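Local coordinates for protein leucine aminopeptidase (Parabacteroides distasonis, PDB 3TC8) that binds zinc and probably acts as an M28-family aminopeptidase, or possibly as a glutaminyl-peptide cyclotransferase, at residues A55-R60 and A134-A139; Q213-A218 and D249-V254. One frame throughout, in Å; residues are numbered along the deposited sequence.

Contact 1: residues A55-R60 and A134-A139; sequences ASELKR and ALLEIA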
loop_
_atom_site.group_PDB
_atom_site.type_symbol
_atom_site.label_atom_id
_atom_site.label_comp_id
_atom_site.label_asym_id
_atom_site.label_seq_id
_atom_site.Cartn_x
_atom_site.Cartn_y
_atom_site.Cartn_z
ATOM N N ALA A 55 -12.802 6.914 -2.115
ATOM C CA ALA A 55 -13.765 6.981 -1.029
ATOM C C ALA A 55 -15.118 6.407 -1.443
ATOM O O ALA A 55 -15.777 5.681 -0.693
ATOM C CB ALA A 55 -13.918 8.387 -0.503
ATOM N N SER A 56 -15.579 6.784 -2.637
ATOM C CA SER A 56 -16.866 6.295 -3.121
ATOM C C SER A 56 -16.868 4.799 -3.398
ATOM O O SER A 56 -17.907 4.152 -3.209
ATOM C CB SER A 56 -17.395 7.131 -4.289
ATOM O OG SER A 56 -16.647 6.947 -5.417
ATOM N N GLU A 57 -15.751 4.266 -3.841
ATOM C CA GLU A 57 -15.672 2.887 -4.116
ATOM C C GLU A 57 -15.793 2.071 -2.758
ATOM O O GLU A 57 -16.586 1.136 -2.630
ATOM C CB GLU A 57 -14.405 2.663 -4.971
ATOM C CG GLU A 57 -14.453 1.360 -5.665
ATOM C CD GLU A 57 -15.438 1.291 -6.878
ATOM O OE1 GLU A 57 -15.779 0.149 -7.283
ATOM O OE2 GLU A 57 -15.880 2.355 -7.414
ATOM N N LEU A 58 -15.068 2.520 -1.708
ATOM C CA LEU A 58 -15.191 1.846 -0.417
ATOM C C LEU A 58 -16.619 1.948 0.127
ATOM O O LEU A 58 -17.147 1.003 0.696
ATOM C CB LEU A 58 -14.176 2.409 0.593
ATOM C CG LEU A 58 -12.719 2.091 0.308
ATOM C CD1 LEU A 58 -11.875 2.910 1.301
ATOM C CD2 LEU A 58 -12.402 0.612 0.383
ATOM N N LYS A 59 -17.270 3.083 -0.065
ATOM C CA LYS A 59 -18.608 3.208 0.423
ATOM C C LYS A 59 -19.559 2.254 -0.296
ATOM O O LYS A 59 -20.453 1.675 0.318
ATOM C CB LYS A 59 -19.029 4.658 0.263
ATOM C CG LYS A 59 -20.326 4.963 0.952
ATOM C CD LYS A 59 -20.579 6.444 1.119
ATOM C CE LYS A 59 -21.978 6.824 1.669
ATOM N NZ LYS A 59 -22.055 8.263 2.094
ATOM N N ARG A 60 -19.360 2.093 -1.606
ATOM C CA ARG A 60 -20.247 1.200 -2.357
ATOM C C ARG A 60 -20.107 -0.235 -1.884
ATOM O O ARG A 60 -21.090 -0.983 -1.895
ATOM C CB ARG A 60 -19.891 1.282 -3.843
ATOM C CG ARG A 60 -20.305 0.113 -4.707
ATOM C CD ARG A 60 -19.824 0.345 -6.145
ATOM N NE ARG A 60 -20.319 1.632 -6.696
ATOM C CZ ARG A 60 -19.557 2.619 -7.153
ATOM N NH1 ARG A 60 -18.250 2.497 -7.253
ATOM N NH2 ARG A 60 -20.132 3.733 -7.538
ATOM N N ALA A 134 -5.306 -3.742 -5.436
ATOM C CA ALA A 134 -5.465 -5.027 -4.781
ATOM C C ALA A 134 -6.402 -4.896 -3.583
ATOM O O ALA A 134 -7.294 -5.733 -3.370
ATOM C CB ALA A 134 -4.157 -5.640 -4.403
ATOM N N LEU A 135 -6.207 -3.860 -2.766
ATOM C CA LEU A 135 -7.066 -3.658 -1.613
ATOM C C LEU A 135 -8.494 -3.322 -1.992
ATOM O O LEU A 135 -9.421 -3.737 -1.282
ATOM C CB LEU A 135 -6.514 -2.585 -0.686
ATOM C CG LEU A 135 -5.269 -2.978 0.107
ATOM C CD1 LEU A 135 -4.825 -1.867 1.044
ATOM C CD2 LEU A 135 -5.427 -4.284 0.900
ATOM N N LEU A 136 -8.737 -2.591 -3.073
ATOM C CA LEU A 136 -10.075 -2.357 -3.525
ATOM C C LEU A 136 -10.763 -3.654 -3.888
ATOM O O LEU A 136 -11.928 -3.843 -3.540
ATOM C CB LEU A 136 -10.149 -1.374 -4.708
ATOM C CG LEU A 136 -9.872 0.098 -4.361
ATOM C CD1 LEU A 136 -9.672 0.867 -5.676
ATOM C CD2 LEU A 136 -11.055 0.711 -3.570
ATOM N N GLU A 137 -10.079 -4.543 -4.585
ATOM C CA GLU A 137 -10.684 -5.817 -4.935
ATOM C C GLU A 137 -10.931 -6.687 -3.708
ATOM O O GLU A 137 -11.976 -7.334 -3.579
ATOM C CB GLU A 137 -9.842 -6.509 -5.981
ATOM C CG GLU A 137 -10.298 -7.914 -6.331
ATOM C CD GLU A 137 -11.733 -8.022 -6.819
ATOM O OE1 GLU A 137 -12.326 -7.003 -7.248
ATOM O OE2 GLU A 137 -12.276 -9.171 -6.849
ATOM N N ILE A 138 -10.003 -6.684 -2.751
ATOM C CA ILE A 138 -10.186 -7.368 -1.470
ATOM C C ILE A 138 -11.410 -6.819 -0.752
ATOM O O ILE A 138 -12.271 -7.554 -0.282
ATOM C CB ILE A 138 -8.908 -7.280 -0.626
ATOM C CG1 ILE A 138 -7.827 -8.193 -1.197
ATOM C CG2 ILE A 138 -9.180 -7.599 0.869
ATOM C CD1 ILE A 138 -6.442 -7.856 -0.777
ATOM N N ALA A 139 -11.532 -5.482 -0.711
ATOM C CA ALA A 139 -12.631 -4.847 -0.049
ATOM C C ALA A 139 -13.966 -5.157 -0.751
ATOM O O ALA A 139 -15.004 -5.325 -0.100
ATOM C CB ALA A 139 -12.371 -3.314 -0.001
#

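Contact 2: residues Q213-A218 and D249-V254; sequences QQSLRA and DDHQYV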
loop_
_atom_site.group_PDB
_atom_site.type_symbol
_atom_site.label_atom_id
_atom_site.label_comp_id
_atom_site.label_asym_id
_atom_site.label_seq_id
_atom_site.Cartn_x
_atom_site.Cartn_y
_atom_site.Cartn_z
ATOM N N GLN A 213 12.748 -7.187 6.683
ATOM C CA GLN A 213 13.371 -7.253 8.026
ATOM C C GLN A 213 12.554 -6.614 9.125
ATOM O O GLN A 213 12.409 -7.202 10.190
ATOM C CB GLN A 213 14.763 -6.625 8.024
ATOM C CG GLN A 213 15.779 -7.465 7.349
ATOM C CD GLN A 213 15.994 -8.782 8.010
ATOM O OE1 GLN A 213 16.050 -8.865 9.227
ATOM N NE2 GLN A 213 15.974 -9.848 7.202
ATOM N N GLN A 214 11.967 -5.423 8.875
ATOM C CA GLN A 214 11.194 -4.791 9.936
ATOM C C GLN A 214 9.934 -5.609 10.262
ATOM O O GLN A 214 9.527 -5.730 11.417
ATOM C CB GLN A 214 10.794 -3.370 9.576
ATOM C CG GLN A 214 11.994 -2.470 9.308
ATOM C CD GLN A 214 11.600 -1.007 9.337
ATOM O OE1 GLN A 214 11.557 -0.391 10.413
ATOM N NE2 GLN A 214 11.300 -0.433 8.186
ATOM N N SER A 215 9.360 -6.208 9.214
ATOM C CA SER A 215 8.209 -7.085 9.326
ATOM C C SER A 215 8.537 -8.294 10.176
ATOM O O SER A 215 7.748 -8.708 11.028
ATOM C CB SER A 215 7.812 -7.528 7.900
ATOM O OG SER A 215 7.442 -6.456 7.066
ATOM N N LEU A 216 9.677 -8.927 9.896
ATOM C CA LEU A 216 10.112 -10.065 10.701
ATOM C C LEU A 216 10.387 -9.692 12.153
ATOM O O LEU A 216 10.008 -10.393 13.078
ATOM C CB LEU A 216 11.362 -10.669 10.080
ATOM C CG LEU A 216 11.225 -11.532 8.841
ATOM C CD1 LEU A 216 12.576 -11.735 8.183
ATOM C CD2 LEU A 216 10.479 -12.809 9.145
ATOM N N ARG A 217 11.085 -8.571 12.352
ATOM C CA ARG A 217 11.413 -8.185 13.709
ATOM C C ARG A 217 10.181 -7.905 14.553
ATOM O O ARG A 217 10.127 -8.286 15.731
ATOM C CB ARG A 217 12.372 -7.004 13.715
ATOM C CG ARG A 217 13.139 -6.798 15.035
ATOM C CD ARG A 217 14.226 -7.858 15.263
ATOM N NE ARG A 217 15.146 -7.464 16.312
ATOM C CZ ARG A 217 14.963 -7.614 17.625
ATOM N NH1 ARG A 217 13.915 -8.261 18.093
ATOM N NH2 ARG A 217 15.859 -7.086 18.467
ATOM N N ALA A 218 9.188 -7.237 13.970
ATOM C CA ALA A 218 7.973 -6.865 14.682
ATOM C C ALA A 218 6.892 -7.928 14.673
ATOM O O ALA A 218 6.025 -7.885 15.524
ATOM C CB ALA A 218 7.354 -5.591 14.081
ATOM N N ASP A 249 8.998 2.015 5.072
ATOM C CA ASP A 249 7.667 2.034 4.490
ATOM C C ASP A 249 6.634 2.288 5.560
ATOM O O ASP A 249 6.953 2.399 6.761
ATOM C CB ASP A 249 7.412 0.718 3.747
ATOM C CG ASP A 249 6.582 0.859 2.492
ATOM O OD1 ASP A 249 5.926 1.905 2.307
ATOM O OD2 ASP A 249 6.584 -0.123 1.658
ATOM N N ASP A 250 5.368 2.431 5.170
ATOM C CA ASP A 250 4.359 2.871 6.087
ATOM C C ASP A 250 4.214 1.978 7.310
ATOM O O ASP A 250 3.825 2.438 8.371
ATOM C CB ASP A 250 2.990 2.954 5.355
ATOM C CG ASP A 250 2.875 4.084 4.299
ATOM O OD1 ASP A 250 3.016 5.231 4.690
ATOM O OD2 ASP A 250 2.609 3.790 3.125
ATOM N N HIS A 251 4.482 0.679 7.137
ATOM C CA HIS A 251 4.308 -0.256 8.263
ATOM C C HIS A 251 5.184 0.070 9.466
ATOM O O HIS A 251 4.754 -0.152 10.607
ATOM C CB HIS A 251 4.536 -1.703 7.798
ATOM C CG HIS A 251 5.927 -2.036 7.389
ATOM N ND1 HIS A 251 6.636 -1.245 6.509
ATOM C CD2 HIS A 251 6.724 -3.075 7.742
ATOM C CE1 HIS A 251 7.830 -1.786 6.346
ATOM N NE2 HIS A 251 7.903 -2.903 7.075
ATOM N N GLN A 252 6.354 0.677 9.244
ATOM C CA GLN A 252 7.206 1.002 10.407
ATOM C C GLN A 252 6.541 2.010 11.337
ATOM O O GLN A 252 6.740 1.973 12.535
ATOM C CB GLN A 252 8.581 1.468 10.011
ATOM C CG GLN A 252 8.672 2.841 9.550
ATOM C CD GLN A 252 10.069 3.123 9.012
ATOM O OE1 GLN A 252 10.539 2.391 8.149
ATOM N NE2 GLN A 252 10.680 4.236 9.447
ATOM N N TYR A 253 5.752 2.922 10.753
ATOM C CA TYR A 253 5.101 3.953 11.512
ATOM C C TYR A 253 3.825 3.461 12.183
ATOM O O TYR A 253 3.447 3.971 13.225
ATOM C CB TYR A 253 4.912 5.198 10.639
ATOM C CG TYR A 253 6.171 5.864 10.243
ATOM C CD1 TYR A 253 6.884 6.642 11.149
ATOM C CD2 TYR A 253 6.693 5.690 8.982
ATOM C CE1 TYR A 253 8.075 7.284 10.774
ATOM C CE2 TYR A 253 7.900 6.294 8.598
ATOM C CZ TYR A 253 8.579 7.085 9.480
ATOM O OH TYR A 253 9.731 7.697 9.085
ATOM N N VAL A 254 3.184 2.454 11.583
ATOM C CA VAL A 254 2.067 1.786 12.247
ATOM C C VAL A 254 2.606 1.025 13.472
ATOM O O VAL A 254 2.007 1.114 14.553
ATOM C CB VAL A 254 1.324 0.865 11.291
ATOM C CG1 VAL A 254 0.286 0.042 12.031
ATOM C CG2 VAL A 254 0.714 1.670 10.119
#

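Contact 1: residues A55-R60 and A134-A139
Leu-136 reaches out from helix 125-144 with its CD2 branch and sets that methyl between Glu-57 and Leu-58, consecutive residues on the last turn of helix 45-60. On the glutamate it meets the aliphatic stem, with CD2 of Leu-136 lying 4.0 Å from CG of Glu-57 and nearly as close to CB. On the leucine the meeting is methyl to methyl, CD2 of Leu-58 standing 4.2 Å from CD2 of Leu-136. Leu-136 crosses both side chains at about a right angle, and its one CD2 methyl touches both. The same CD2 of Leu-58 also rests on the CB of Ala-139, at 3.9 Å, and thereby spans two residues one helical turn apart. With CG of Leu-58 anti to the carbonyl carbon (chi1 -69°), the branch is carried across to the partner helix although the CB starts out alongside it. Ala-139 points its CB toward the other helix, and the small side chain lets the backbones come near: the CA atoms of Leu-58 and Ala-139 are 7.2 Å apart.

In one of the two conformers of Glu-57, a polar partner for the buried carboxylate is Tyr-30 OH of helix 24-36, hydrogen-bonded to OE1. Phe-155 of strand 150-156 touches both Leu-58 and Leu-136, while Val-65 of strand 64-73 also touches Leu-58. The segment axes approach to 10.1 Å and point almost the same way, 21° apart. Two near-parallel helices joined by leucine and alanine side chains and packed together on a mixed beta-sheet are characteristic of the layered alpha/beta fold of M28 peptidases.

Contact 2: residues Q213-A218 and D249-V254
Gln-214 NE2 is bound by two oxygens, OE1 of Gln-252 across the contact and the backbone O of Ile-247. The bond from Gln-214 NE2 to Gln-252 OE1 is 2.9 Å long and practically straight, with an N-H...O angle of 178°. The acceptor lies in the amide plane of Gln-214, whereas the donor stands 43° out of the carbonyl plane of Gln-252; the two amide planes are 80° apart. Gln-252 OE1 also receives a weak bond from Asp-249 N. An alanine in place of Gln-214 would remove the NE2 shared by Gln-252 OE1 and the Ile-247 carbonyl, and would probably leave both short of a donor and the Gln-252 amide freer to turn.

Beside this bond, the CB of His-251 points toward helix 213-233, and with CG between the backbone N and the carbonyl carbon (chi1 67°) the ring comes beside Gln-214 and Ser-215. Its NE2 lies 3.9 Å from CB of Gln-214, and its CD2 is 3.5 Å from OG of Ser-215. The polar ends meet at Glu-212, whose OE1 is hydrogen-bonded to both His-251 NE2 and Ser-215 OG; the latter also bonds to Asp-264 N. Glu-212 OE2 takes up Gln-214 N in the first turn of the helix. Two nearly parallel helices are thus tied by side chains beside strand 262-266, with the side chain of His-251 about 13 Å from the zinc ion, in the alpha/beta fold of the M28 family.

Overall arrangement
Contact 1 closes before contact 2 opens along the chain, and the two lie on opposite sides of the chain's centre, with centres 24 Å apart and nearest atoms about 10 Å apart. They share no helix; the common element is the mixed six-stranded sheet. Helix 45-60 packs on strands 64-73 and 150-156 and helix 125-144 on 150-156, whereas helix 250-258 packs on strands 96-102 and 262-266, with helix 213-233 reaching the latter. Contact 1 is buried and apolar, contact 2 partly buried and largely polar. The two contacts thus join two helix pairs that pack on strands of one central sheet, in a fold that also carries the zinc site of Asp-127, Asp-160 and His-281.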